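Local structure of putative mandelate racemase (Bordetella bronchiseptica, 3OZY) at residues Val139-Ser145 with Ala326-Ile332; Cys223-Pro229 with Val248-Glu254; Asp234-Arg239 with Asp264-Ala270; Ser291-Ala295 with Ala321-Pro325. The protein is of unknown function but, as a magnesium-binding member of the enolase superfamily, probably abstracts a proton next to the carboxylate of an acid-sugar-like substrate. One frame throughout, in Å; residues are numbered along the deposited sequence.

Contact 1 (Val139-Ser145 with Ala326-Ile332); sequences VRAYASS and AMFEWDI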
loop_
_atom_site.group_PDB
_atom_site.type_symbol
_atom_site.label_atom_id
_atom_site.label_comp_id
_atom_site.label_asym_id
_atom_site.label_seq_id
_atom_site.Cartn_x
_atom_site.Cartn_y
_atom_site.Cartn_z
ATOM N N VAL A 139 8.909 17.698 26.065
ATOM C CA VAL A 139 8.031 16.620 25.641
ATOM C C VAL A 139 8.377 15.318 26.370
ATOM O O VAL A 139 9.506 14.839 26.288
ATOM C CB VAL A 139 8.170 16.422 24.112
ATOM C CG1 VAL A 139 7.455 15.155 23.643
ATOM C CG2 VAL A 139 7.656 17.652 23.367
ATOM N N ARG A 140 7.407 14.747 27.079
ATOM C CA ARG A 140 7.644 13.493 27.790
ATOM C C ARG A 140 7.913 12.338 26.826
ATOM O O ARG A 140 7.106 12.074 25.920
ATOM C CB ARG A 140 6.454 13.151 28.682
ATOM C CG ARG A 140 6.677 11.890 29.487
ATOM C CD ARG A 140 5.370 11.330 29.976
ATOM N NE ARG A 140 5.568 10.417 31.093
ATOM C CZ ARG A 140 4.576 9.882 31.783
ATOM N NH1 ARG A 140 3.323 10.177 31.457
ATOM N NH2 ARG A 140 4.830 9.060 32.795
ATOM N N ALA A 141 9.045 11.664 27.020
ATOM C CA ALA A 141 9.473 10.572 26.146
ATOM C C ALA A 141 9.304 9.212 26.809
ATOM O O ALA A 141 9.220 9.100 28.042
ATOM C CB ALA A 141 10.931 10.759 25.728
ATOM N N TYR A 142 9.256 8.170 25.993
ATOM C CA TYR A 142 9.299 6.817 26.506
ATOM C C TYR A 142 10.399 6.034 25.821
ATOM O O TYR A 142 10.712 6.273 24.654
ATOM C CB TYR A 142 7.950 6.108 26.373
ATOM C CG TYR A 142 7.510 5.651 24.986
ATOM C CD1 TYR A 142 7.921 4.421 24.471
ATOM C CD2 TYR A 142 6.604 6.405 24.235
ATOM C CE1 TYR A 142 7.468 3.969 23.234
ATOM C CE2 TYR A 142 6.159 5.968 22.993
ATOM C CZ TYR A 142 6.589 4.750 22.498
ATOM O OH TYR A 142 6.143 4.278 21.269
ATOM N N ALA A 143 10.968 5.082 26.554
ATOM C CA ALA A 143 12.056 4.258 26.047
ATOM C C ALA A 143 11.480 3.139 25.194
ATOM O O ALA A 143 10.705 2.312 25.683
ATOM C CB ALA A 143 12.868 3.682 27.214
ATOM N N SER A 144 11.880 3.110 23.927
ATOM C CA SER A 144 11.356 2.152 22.971
ATOM C C SER A 144 12.488 1.235 22.494
ATOM O O SER A 144 13.401 1.722 21.831
ATOM C CB SER A 144 10.777 2.931 21.784
ATOM O OG SER A 144 10.188 2.063 20.837
ATOM N N SER A 145 12.486 -0.063 22.818
ATOM C CA SER A 145 11.562 -0.770 23.705
ATOM C C SER A 145 12.362 -1.888 24.368
ATOM O O SER A 145 13.511 -2.133 24.007
ATOM C CB SER A 145 10.441 -1.445 22.907
ATOM O OG SER A 145 9.553 -0.502 22.333
ATOM N N ALA A 326 1.776 14.193 25.760
ATOM C CA ALA A 326 3.027 13.690 25.204
ATOM C C ALA A 326 3.335 12.265 25.655
ATOM O O ALA A 326 3.280 11.963 26.847
ATOM C CB ALA A 326 4.179 14.614 25.582
ATOM N N MET A 327 3.657 11.403 24.700
ATOM C CA MET A 327 4.143 10.062 25.001
ATOM C C MET A 327 5.045 9.715 23.825
ATOM O O MET A 327 4.672 8.960 22.920
ATOM C CB MET A 327 2.980 9.075 25.160
ATOM C CG MET A 327 3.391 7.667 25.617
ATOM S SD MET A 327 4.396 7.616 27.121
ATOM C CE MET A 327 3.153 8.000 28.351
ATOM N N PHE A 328 6.225 10.328 23.833
ATOM C CA PHE A 328 7.040 10.451 22.635
ATOM C C PHE A 328 8.040 9.316 22.497
ATOM O O PHE A 328 8.923 9.147 23.339
ATOM C CB PHE A 328 7.787 11.786 22.616
ATOM C CG PHE A 328 8.541 12.005 21.346
ATOM C CD1 PHE A 328 7.858 12.340 20.192
ATOM C CD2 PHE A 328 9.912 11.820 21.280
ATOM C CE1 PHE A 328 8.521 12.516 18.996
ATOM C CE2 PHE A 328 10.585 11.997 20.084
ATOM C CZ PHE A 328 9.887 12.344 18.941
ATOM N N GLU A 329 7.915 8.547 21.416
ATOM C CA GLU A 329 8.747 7.363 21.214
ATOM C C GLU A 329 10.220 7.707 20.986
ATOM O O GLU A 329 10.554 8.480 20.090
ATOM C CB GLU A 329 8.216 6.530 20.041
ATOM C CG GLU A 329 9.009 5.254 19.827
ATOM C CD GLU A 329 8.360 4.294 18.848
ATOM O OE1 GLU A 329 7.712 4.741 17.871
ATOM O OE2 GLU A 329 8.514 3.067 19.039
ATOM N N TRP A 330 11.095 7.111 21.798
ATOM C CA TRP A 330 12.534 7.292 21.638
ATOM C C TRP A 330 13.259 5.947 21.601
ATOM O O TRP A 330 13.379 5.267 22.620
ATOM C CB TRP A 330 13.126 8.190 22.739
ATOM C CG TRP A 330 14.487 8.671 22.336
ATOM C CD1 TRP A 330 15.643 7.944 22.334
ATOM C CD2 TRP A 330 14.822 9.964 21.815
ATOM N NE1 TRP A 330 16.676 8.707 21.841
ATOM C CE2 TRP A 330 16.202 9.954 21.528
ATOM C CE3 TRP A 330 14.094 11.136 21.582
ATOM C CZ2 TRP A 330 16.867 11.068 21.006
ATOM C CZ3 TRP A 330 14.752 12.242 21.073
ATOM C CH2 TRP A 330 16.126 12.197 20.784
ATOM N N ASP A 331 13.754 5.592 20.420
ATOM C CA ASP A 331 14.506 4.355 20.180
ATOM C C ASP A 331 15.753 4.299 21.059
ATOM O O ASP A 331 16.659 5.126 20.896
ATOM C CB ASP A 331 14.918 4.362 18.695
ATOM C CG ASP A 331 15.692 3.127 18.238
ATOM O OD1 ASP A 331 16.084 2.264 19.050
ATOM O OD2 ASP A 331 15.908 3.038 17.005
ATOM N N ILE A 332 15.802 3.322 21.970
ATOM C CA ILE A 332 16.972 3.139 22.844
ATOM C C ILE A 332 17.792 1.903 22.490
ATOM O O ILE A 332 18.728 1.537 23.215
ATOM C CB ILE A 332 16.609 3.145 24.361
ATOM C CG1 ILE A 332 15.479 2.156 24.718
ATOM C CG2 ILE A 332 16.233 4.553 24.791
ATOM C CD1 ILE A 332 15.715 0.707 24.340
#
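Y142 lays one ring face over the CA of E329, a CH-pi contact 3.7 Å from the ring centroid, and its edge atom CE2 meets the backbone O of M327 near the ring plane at 3.3 Å. M327 sets its CE over one face of the R140 guanidinium, 3.8 Å from NH1, while R140 NE hydrogen-bonds T168 OG1. Both strands belong to the beta-alpha barrel, where the parallel pairing of 139-145 with 328-331 closes the ring of strands, crossing at -43°. Five backbone hydrogen bonds, beginning with F328 N to R140 O, join the segments. Small A141 and A143 share a face with F328 and W330, whose rings lean on helix 309-321. On the interior face, with CG of Y142 lodged between backbone N and carbonyl carbon (chi1 74°), the ring is carried across E329; its OH reaches K171, which also forms a salt bridge with E329 OE2. S144 OG donates to the anti lone pair of that same OE2, at 2.7 Å.

Contact 2 (Cys223-Pro229 with Val248-Glu254); sequences CYWFEEP and VRIATGE. With MG (magnesium ion), chain C.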
loop_
_atom_site.group_PDB
_atom_site.type_symbol
_atom_site.label_atom_id
_atom_site.label_comp_id
_atom_site.label_asym_id
_atom_site.label_seq_id
_atom_site.Cartn_x
_atom_site.Cartn_y
_atom_site.Cartn_z
ATOM N N CYS A 223 -1.464 -0.682 32.356
ATOM C CA CYS A 223 -0.709 -0.258 31.177
ATOM C C CYS A 223 -1.325 0.943 30.466
ATOM O O CYS A 223 -2.547 1.085 30.385
ATOM C CB CYS A 223 -0.541 -1.417 30.199
ATOM S SG CYS A 223 0.487 -2.739 30.844
ATOM N N TYR A 224 -0.469 1.801 29.928
ATOM C CA TYR A 224 -0.907 3.018 29.249
ATOM C C TYR A 224 -1.608 2.732 27.912
ATOM O O TYR A 224 -2.672 3.296 27.618
ATOM C CB TYR A 224 0.299 3.940 29.034
ATOM C CG TYR A 224 -0.058 5.329 28.565
ATOM C CD1 TYR A 224 -0.433 6.320 29.473
ATOM C CD2 TYR A 224 -0.006 5.665 27.217
ATOM C CE1 TYR A 224 -0.760 7.593 29.040
ATOM C CE2 TYR A 224 -0.333 6.936 26.780
ATOM C CZ TYR A 224 -0.706 7.894 27.686
ATOM O OH TYR A 224 -1.035 9.158 27.241
ATOM N N TRP A 225 -1.007 1.875 27.091
ATOM C CA TRP A 225 -1.610 1.496 25.823
ATOM C C TRP A 225 -1.208 0.103 25.380
ATOM O O TRP A 225 -0.235 -0.457 25.895
ATOM C CB TRP A 225 -1.378 2.546 24.724
ATOM C CG TRP A 225 -0.017 2.642 24.028
ATOM C CD1 TRP A 225 0.806 1.623 23.595
ATOM C CD2 TRP A 225 0.578 3.859 23.578
ATOM N NE1 TRP A 225 1.908 2.160 22.940
ATOM C CE2 TRP A 225 1.782 3.530 22.915
ATOM C CE3 TRP A 225 0.213 5.206 23.689
ATOM C CZ2 TRP A 225 2.623 4.509 22.368
ATOM C CZ3 TRP A 225 1.043 6.173 23.148
ATOM C CH2 TRP A 225 2.235 5.824 22.498
ATOM N N PHE A 226 -1.998 -0.430 24.446
ATOM C CA PHE A 226 -1.833 -1.741 23.811
ATOM C C PHE A 226 -1.696 -1.419 22.323
ATOM O O PHE A 226 -2.686 -1.080 21.655
ATOM C CB PHE A 226 -3.115 -2.549 24.062
ATOM C CG PHE A 226 -3.029 -4.026 23.751
ATOM C CD1 PHE A 226 -1.856 -4.633 23.353
ATOM C CD2 PHE A 226 -4.164 -4.811 23.919
ATOM C CE1 PHE A 226 -1.820 -6.011 23.124
ATOM C CE2 PHE A 226 -4.141 -6.167 23.693
ATOM C CZ PHE A 226 -2.973 -6.776 23.288
ATOM N N GLU A 227 -0.471 -1.498 21.808
ATOM C CA GLU A 227 -0.137 -1.070 20.449
ATOM C C GLU A 227 -0.096 -2.255 19.483
ATOM O O GLU A 227 0.402 -3.330 19.833
ATOM C CB GLU A 227 1.209 -0.346 20.481
ATOM C CG GLU A 227 1.821 -0.078 19.131
ATOM C CD GLU A 227 3.025 0.827 19.224
ATOM O OE1 GLU A 227 3.277 1.388 20.312
ATOM O OE2 GLU A 227 3.724 0.990 18.202
ATOM N N GLU A 228 -0.619 -2.044 18.270
ATOM C CA GLU A 228 -0.759 -3.104 17.266
ATOM C C GLU A 228 -1.148 -4.441 17.899
ATOM O O GLU A 228 -0.490 -5.464 17.703
ATOM C CB GLU A 228 0.499 -3.244 16.396
ATOM C CG GLU A 228 0.706 -2.070 15.438
ATOM C CD GLU A 228 1.630 -2.432 14.294
ATOM O OE1 GLU A 228 2.563 -3.241 14.514
ATOM O OE2 GLU A 228 1.426 -1.928 13.169
ATOM N N PRO A 229 -2.252 -4.453 18.652
ATOM C CA PRO A 229 -2.643 -5.718 19.285
ATOM C C PRO A 229 -3.011 -6.780 18.251
ATOM O O PRO A 229 -2.808 -7.974 18.501
ATOM C CB PRO A 229 -3.881 -5.326 20.093
ATOM C CG PRO A 229 -4.450 -4.125 19.357
ATOM C CD PRO A 229 -3.218 -3.371 18.914
ATOM N N VAL A 248 -7.034 1.077 29.430
ATOM C CA VAL A 248 -5.897 0.841 28.540
ATOM C C VAL A 248 -6.250 1.321 27.136
ATOM O O VAL A 248 -7.253 0.890 26.562
ATOM C CB VAL A 248 -5.528 -0.664 28.474
ATOM C CG1 VAL A 248 -4.290 -0.879 27.610
ATOM C CG2 VAL A 248 -5.294 -1.245 29.866
ATOM N N ARG A 249 -5.443 2.227 26.591
ATOM C CA ARG A 249 -5.706 2.775 25.263
ATOM C C ARG A 249 -5.380 1.757 24.176
ATOM O O ARG A 249 -4.354 1.077 24.259
ATOM C CB ARG A 249 -4.852 4.021 25.051
ATOM C CG ARG A 249 -5.156 5.148 26.016
ATOM C CD ARG A 249 -3.947 6.071 26.196
ATOM N NE ARG A 249 -4.229 7.111 27.184
ATOM C CZ ARG A 249 -4.175 6.923 28.495
ATOM N NH1 ARG A 249 -3.812 5.744 28.982
ATOM N NH2 ARG A 249 -4.471 7.922 29.325
ATOM N N ILE A 250 -6.234 1.663 23.160
ATOM C CA ILE A 250 -5.926 0.858 21.984
ATOM C C ILE A 250 -5.199 1.751 20.972
ATOM O O ILE A 250 -5.739 2.773 20.525
ATOM C CB ILE A 250 -7.203 0.232 21.382
ATOM C CG1 ILE A 250 -7.944 -0.594 22.444
ATOM C CG2 ILE A 250 -6.882 -0.619 20.145
ATOM C CD1 ILE A 250 -7.078 -1.641 23.148
ATOM N N ALA A 251 -3.960 1.384 20.640
ATOM C CA ALA A 251 -3.091 2.206 19.805
ATOM C C ALA A 251 -2.661 1.462 18.554
ATOM O O ALA A 251 -2.341 0.279 18.608
ATOM C CB ALA A 251 -1.848 2.610 20.607
ATOM N N THR A 252 -2.641 2.160 17.426
ATOM C CA THR A 252 -2.073 1.601 16.211
ATOM C C THR A 252 -1.772 2.738 15.247
ATOM O O THR A 252 -2.311 3.839 15.372
ATOM C CB THR A 252 -2.994 0.530 15.565
ATOM O OG1 THR A 252 -2.292 -0.103 14.491
ATOM C CG2 THR A 252 -4.321 1.141 15.058
ATOM N N GLY A 253 -0.866 2.496 14.307
ATOM C CA GLY A 253 -0.676 3.466 13.246
ATOM C C GLY A 253 0.618 3.434 12.466
ATOM O O GLY A 253 0.673 4.023 11.385
ATOM N N GLU A 254 1.654 2.769 12.964
ATOM C CA GLU A 254 2.905 2.759 12.206
ATOM C C GLU A 254 2.748 2.081 10.848
ATOM O O GLU A 254 3.504 2.368 9.922
ATOM C CB GLU A 254 4.044 2.129 12.992
ATOM C CG GLU A 254 4.011 0.631 13.040
ATOM C CD GLU A 254 4.910 0.103 14.122
ATOM O OE1 GLU A 254 5.796 -0.713 13.819
ATOM O OE2 GLU A 254 4.727 0.525 15.274
HETATM MG MG MG C . 5.165 -0.397 17.183
HETATM O O HOH W 1 -0.078 0.196 12.693
HETATM O O HOH W 2 3.952 -2.140 16.522
HETATM O O HOH W 3 6.806 -1.678 16.043
HETATM O O HOH W 4 6.997 0.988 17.766
#
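Strands 225-227 and 249-252 run parallel, crossing at -29°, and are bonded in alternation from R249 N to Y224 O through to E228 N to A251 O. A helix links them in a beta-alpha-beta unit of the barrel. At the start of the pair the R249 guanidinium lies flat on the Y224 ring, planes 6° apart and centres 3.8 Å apart, while NH1 also donates in plane to Y224 O at 3.0 Å, so one arginine grips both ring and backbone. The CB of A251, small enough to fit there, sits over the five-membered ring of W225. At the other end, E227 OE2 and E254 OE2 each bind magnesium at 2.2 Å; D201 and three waters complete the six ligands. E227 OE1 forms a salt bridge with K171. E228 stands in the second shell, OE1 accepting from water 2 and OE2 from N255 ND2. The two metal-bound glutamate oxygens are 3.1 Å apart, a closeness the shared cation probably makes tolerable; in relatives, substrate oxygens take water places on such a magnesium.

Contact 3 (Asp234-Arg239 with Asp264-Ala270); sequences DIEGHR and DYIRNDA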
loop_
_atom_site.group_PDB
_atom_site.type_symbol
_atom_site.label_atom_id
_atom_site.label_comp_id
_atom_site.label_asym_id
_atom_site.label_seq_id
_atom_site.Cartn_x
_atom_site.Cartn_y
_atom_site.Cartn_z
ATOM N N ASP A 234 -7.629 -5.734 10.596
ATOM C CA ASP A 234 -8.824 -6.125 11.337
ATOM C C ASP A 234 -9.352 -4.945 12.162
ATOM O O ASP A 234 -9.123 -4.859 13.377
ATOM C CB ASP A 234 -8.506 -7.316 12.242
ATOM C CG ASP A 234 -9.714 -7.807 12.991
ATOM O OD1 ASP A 234 -10.833 -7.330 12.689
ATOM O OD2 ASP A 234 -9.552 -8.677 13.876
ATOM N N ILE A 235 -10.045 -4.019 11.505
ATOM C CA ILE A 235 -10.565 -2.849 12.206
ATOM C C ILE A 235 -11.573 -3.233 13.296
ATOM O O ILE A 235 -11.524 -2.719 14.423
ATOM C CB ILE A 235 -11.182 -1.835 11.221
ATOM C CG1 ILE A 235 -10.104 -1.346 10.243
ATOM C CG2 ILE A 235 -11.763 -0.653 11.977
ATOM C CD1 ILE A 235 -10.606 -0.370 9.179
ATOM N N GLU A 236 -12.484 -4.143 12.966
ATOM C CA GLU A 236 -13.514 -4.564 13.914
ATOM C C GLU A 236 -12.925 -5.172 15.193
ATOM O O GLU A 236 -13.446 -4.952 16.293
ATOM C CB GLU A 236 -14.483 -5.541 13.234
ATOM C CG GLU A 236 -15.464 -6.274 14.156
ATOM C CD GLU A 236 -16.523 -5.379 14.780
ATOM O OE1 GLU A 236 -16.487 -4.148 14.576
ATOM O OE2 GLU A 236 -17.400 -5.917 15.491
ATOM N N GLY A 237 -11.836 -5.925 15.060
ATOM C CA GLY A 237 -11.173 -6.471 16.233
ATOM C C GLY A 237 -10.723 -5.389 17.195
ATOM O O GLY A 237 -10.802 -5.557 18.418
ATOM N N HIS A 238 -10.235 -4.277 16.657
ATOM C CA HIS A 238 -9.795 -3.176 17.505
ATOM C C HIS A 238 -10.994 -2.537 18.205
ATOM O O HIS A 238 -10.914 -2.146 19.373
ATOM C CB HIS A 238 -9.028 -2.137 16.676
ATOM C CG HIS A 238 -7.667 -2.587 16.221
ATOM N ND1 HIS A 238 -7.475 -3.406 15.128
ATOM C CD2 HIS A 238 -6.427 -2.295 16.689
ATOM C CE1 HIS A 238 -6.179 -3.611 14.951
ATOM N NE2 HIS A 238 -5.521 -2.942 15.881
ATOM N N ARG A 239 -12.119 -2.437 17.496
ATOM C CA ARG A 239 -13.337 -1.943 18.127
ATOM C C ARG A 239 -13.737 -2.842 19.297
ATOM O O ARG A 239 -14.103 -2.354 20.366
ATOM C CB ARG A 239 -14.494 -1.835 17.130
ATOM C CG ARG A 239 -15.744 -1.195 17.759
ATOM C CD ARG A 239 -17.009 -1.435 16.927
ATOM N NE ARG A 239 -17.405 -2.836 16.950
ATOM C CZ ARG A 239 -17.932 -3.452 18.005
ATOM N NH1 ARG A 239 -18.140 -2.789 19.141
ATOM N NH2 ARG A 239 -18.251 -4.738 17.925
ATOM N N ASP A 264 -11.121 5.646 8.891
ATOM C CA ASP A 264 -11.846 4.380 8.960
ATOM C C ASP A 264 -11.844 3.803 10.376
ATOM O O ASP A 264 -12.850 3.272 10.826
ATOM C CB ASP A 264 -11.283 3.363 7.970
ATOM C CG ASP A 264 -11.732 3.621 6.553
ATOM O OD1 ASP A 264 -12.750 4.318 6.361
ATOM O OD2 ASP A 264 -11.070 3.118 5.634
ATOM N N TYR A 265 -10.712 3.886 11.076
ATOM C CA TYR A 265 -10.690 3.433 12.463
ATOM C C TYR A 265 -11.606 4.275 13.339
ATOM O O TYR A 265 -12.360 3.736 14.146
ATOM C CB TYR A 265 -9.256 3.420 13.014
ATOM C CG TYR A 265 -8.520 2.117 12.807
ATOM C CD1 TYR A 265 -8.000 1.773 11.564
ATOM C CD2 TYR A 265 -8.334 1.241 13.863
ATOM C CE1 TYR A 265 -7.333 0.576 11.381
ATOM C CE2 TYR A 265 -7.668 0.044 13.693
ATOM C CZ TYR A 265 -7.163 -0.281 12.453
ATOM O OH TYR A 265 -6.497 -1.482 12.305
ATOM N N ILE A 266 -11.547 5.590 13.181
ATOM C CA ILE A 266 -12.372 6.476 14.001
ATOM C C ILE A 266 -13.865 6.237 13.764
ATOM O O ILE A 266 -14.649 6.167 14.715
ATOM C CB ILE A 266 -12.008 7.951 13.773
ATOM C CG1 ILE A 266 -10.588 8.234 14.280
ATOM C CG2 ILE A 266 -13.030 8.884 14.446
ATOM C CD1 ILE A 266 -10.083 9.590 13.896
ATOM N N ARG A 267 -14.254 6.083 12.504
ATOM C CA ARG A 267 -15.664 5.879 12.155
ATOM C C ARG A 267 -16.204 4.549 12.668
ATOM O O ARG A 267 -17.421 4.344 12.760
ATOM C CB ARG A 267 -15.871 5.966 10.638
ATOM C CG ARG A 267 -15.713 7.359 10.077
ATOM C CD ARG A 267 -16.037 7.398 8.591
ATOM N NE ARG A 267 -17.450 7.128 8.328
ATOM C CZ ARG A 267 -17.907 6.049 7.701
ATOM N NH1 ARG A 267 -17.064 5.127 7.260
ATOM N NH2 ARG A 267 -19.212 5.897 7.512
ATOM N N ASN A 268 -15.296 3.638 12.986
ATOM C CA ASN A 268 -15.683 2.365 13.556
ATOM C C ASN A 268 -15.399 2.249 15.052
ATOM O O ASN A 268 -15.414 1.147 15.599
ATOM C CB ASN A 268 -15.021 1.235 12.779
ATOM C CG ASN A 268 -15.611 1.084 11.394
ATOM O OD1 ASN A 268 -16.714 0.556 11.243
ATOM N ND2 ASN A 268 -14.905 1.581 10.377
ATOM N N ASP A 269 -15.146 3.385 15.700
ATOM C CA ASP A 269 -14.918 3.418 17.148
ATOM C C ASP A 269 -13.814 2.441 17.561
ATOM O O ASP A 269 -13.892 1.782 18.600
ATOM C CB ASP A 269 -16.227 3.133 17.904
ATOM C CG ASP A 269 -17.286 4.206 17.662
ATOM O OD1 ASP A 269 -16.934 5.400 17.603
ATOM O OD2 ASP A 269 -18.477 3.853 17.536
ATOM N N ALA A 270 -12.767 2.382 16.746
ATOM C CA ALA A 270 -11.787 1.313 16.850
ATOM C C ALA A 270 -10.405 1.775 17.322
ATOM O O ALA A 270 -9.458 0.993 17.288
ATOM C CB ALA A 270 -11.672 0.589 15.506
HETATM O O HOH W 5 -15.926 -2.060 12.980
HETATM O O HOH W 6 -15.484 0.615 20.659
#
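Y265, whose ring packs against I235 and H238, has its backbone O gripped twice: N268 N at 3.2 Å and A270 N at 3.0 Å approach from opposite faces of the carbonyl plane. The second bond and D269 N to I266 O make a Schellman motif, with D269, at positive phi, as C-prime residue. The turn brings A270 against the other segment, its CB 3.7 Å from I235 CG2; a side chain this short lets the two backbones come close. Segment 234-239 opens helix 235-242, with D234 as N-cap, OD1 accepting from G237 N and OD2 in a salt bridge with R208, and segment 264-270 ends helix 258-267, so the contact joins two successive helices of the barrel's outer layer. I235 CG1 lies over one face of the Y265 ring while CG2 also meets N268 CB, 3.8 Å away. The edge of Y265 points at the face of H238, planes at 75°, and its OH bonds to I232 O. H238 ND1 donates in its ring plane to D234 O at 2.8 Å. Nearer solvent, R239 forms a salt bridge with E236, side-on through NE and NH2, and water 6 joins R239 O to D269 O. I235 also packs on D264 of the second subunit.

Contact 4 (Ser291-Ala295 with Ala321-Pro325); sequences SASAA and ASPHP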
loop_
_atom_site.group_PDB
_atom_site.type_symbol
_atom_site.label_atom_id
_atom_site.label_comp_id
_atom_site.label_asym_id
_atom_site.label_seq_id
_atom_site.Cartn_x
_atom_site.Cartn_y
_atom_site.Cartn_z
ATOM N N SER A 291 -3.164 14.477 13.194
ATOM C CA SER A 291 -3.162 14.947 14.574
ATOM C C SER A 291 -4.407 15.785 14.865
ATOM O O SER A 291 -5.053 15.644 15.908
ATOM C CB SER A 291 -1.888 15.753 14.840
ATOM O OG SER A 291 -1.913 16.335 16.130
ATOM N N ALA A 292 -4.734 16.671 13.930
ATOM C CA ALA A 292 -5.926 17.504 14.061
ATOM C C ALA A 292 -7.195 16.668 14.104
ATOM O O ALA A 292 -8.087 16.918 14.931
ATOM C CB ALA A 292 -5.997 18.505 12.921
ATOM N N SER A 293 -7.270 15.670 13.232
ATOM C CA SER A 293 -8.450 14.814 13.159
ATOM C C SER A 293 -8.622 13.976 14.424
ATOM O O SER A 293 -9.749 13.716 14.849
ATOM C CB SER A 293 -8.395 13.926 11.918
ATOM O OG SER A 293 -8.251 14.732 10.759
ATOM N N ALA A 294 -7.514 13.548 15.028
ATOM C CA ALA A 294 -7.577 12.842 16.303
ATOM C C ALA A 294 -8.190 13.754 17.363
ATOM O O ALA A 294 -9.094 13.350 18.093
ATOM C CB ALA A 294 -6.200 12.375 16.735
ATOM N N ALA A 295 -7.712 14.991 17.438
ATOM C CA ALA A 295 -8.202 15.919 18.453
ATOM C C ALA A 295 -9.698 16.211 18.271
ATOM O O ALA A 295 -10.453 16.274 19.243
ATOM C CB ALA A 295 -7.389 17.213 18.440
ATOM N N ALA A 321 4.556 20.955 19.177
ATOM C CA ALA A 321 3.573 21.974 18.798
ATOM C C ALA A 321 2.128 21.559 19.070
ATOM O O ALA A 321 1.218 22.390 19.007
ATOM C CB ALA A 321 3.743 22.331 17.321
ATOM N N SER A 322 1.927 20.282 19.386
ATOM C CA SER A 322 0.583 19.721 19.516
ATOM C C SER A 322 0.085 19.641 20.960
ATOM O O SER A 322 0.832 19.259 21.859
ATOM C CB SER A 322 0.540 18.323 18.899
ATOM O OG SER A 322 -0.660 17.660 19.269
ATOM N N PRO A 323 -1.195 19.978 21.185
ATOM C CA PRO A 323 -1.785 19.876 22.525
ATOM C C PRO A 323 -2.046 18.438 22.988
ATOM O O PRO A 323 -2.461 18.234 24.127
ATOM C CB PRO A 323 -3.120 20.615 22.371
ATOM C CG PRO A 323 -3.462 20.438 20.950
ATOM C CD PRO A 323 -2.137 20.582 20.228
ATOM N N HIS A 324 -1.800 17.441 22.150
ATOM C CA HIS A 324 -1.982 16.066 22.606
ATOM C C HIS A 324 -1.060 15.752 23.774
ATOM O O HIS A 324 0.059 16.247 23.820
ATOM C CB HIS A 324 -1.701 15.084 21.475
ATOM C CG HIS A 324 -2.750 15.077 20.413
ATOM N ND1 HIS A 324 -4.033 14.630 20.647
ATOM C CD2 HIS A 324 -2.714 15.477 19.120
ATOM C CE1 HIS A 324 -4.743 14.752 19.538
ATOM N NE2 HIS A 324 -3.971 15.271 18.600
ATOM N N PRO A 325 -1.517 14.899 24.709
ATOM C CA PRO A 325 -0.630 14.491 25.806
ATOM C C PRO A 325 0.617 13.855 25.220
ATOM O O PRO A 325 0.532 13.055 24.287
ATOM C CB PRO A 325 -1.438 13.421 26.548
ATOM C CG PRO A 325 -2.846 13.548 26.052
ATOM C CD PRO A 325 -2.771 14.124 24.676
#
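H324 reaches across to the helix that carries S291, its CB directed toward that helix and its CG turned anti to the carbonyl carbon (chi1 -72°), which sends the imidazole edge-on into the S291-A295 turn. Along the ring, CD2 comes first, 3.2 Å from S291 OG. NE2, at the far edge, donates to S291 O at 2.9 Å with an N-H...O angle of 169°; the bond is nearly straight, and because the acceptor also lies in the ring plane it fixes the rotation of the imidazole. CE1 lies beyond, 3.6 Å from A295 N and 3.8 Å from A295 CB, with A294 CB placed obliquely at 4.0 Å. Histidine suits this place because it offers a flat edge with a nitrogen donor, and the alanines suit theirs because only a methyl group stands beside the ring. S291 O, already the acceptor of the helical bond from A295 N, takes NE2 on the opposite face of its carbonyl plane, so one oxygen serves both helix and loop. In one of the two modelled conformers of S322, its OG also holds the backbone N of H324 at 3.1 Å, an ST turn. In the barrel, the loop from helix 309-321 to strand 328-331 is thus pinned to helix 284-296, while W301 of strand 300-301 touches S291, A294 and H324.

Contacts 1 and 2 are buried strand pairs of the same barrel sheet, and they touch where M327 and Y142 of contact 1 pack on W225 of contact 2. Both rest on backbone ladders, but the acidic residues of contact 2 hold the magnesium, whereas the E329 side chain of contact 1 comes within about 5 Å of the metal. Contact 3 lies between helices of the outer layer and is partly buried, apolar and aromatic at its middle, with waters bridging the segments and a salt bridge inside 234-239; it reaches the second subunit. Contact 4, buried though small, ties a loop to a helix through one histidine bond. Contact 3 meets contact 2 through H238 and Y265, and contact 4 adjoins contact 1 in sequence.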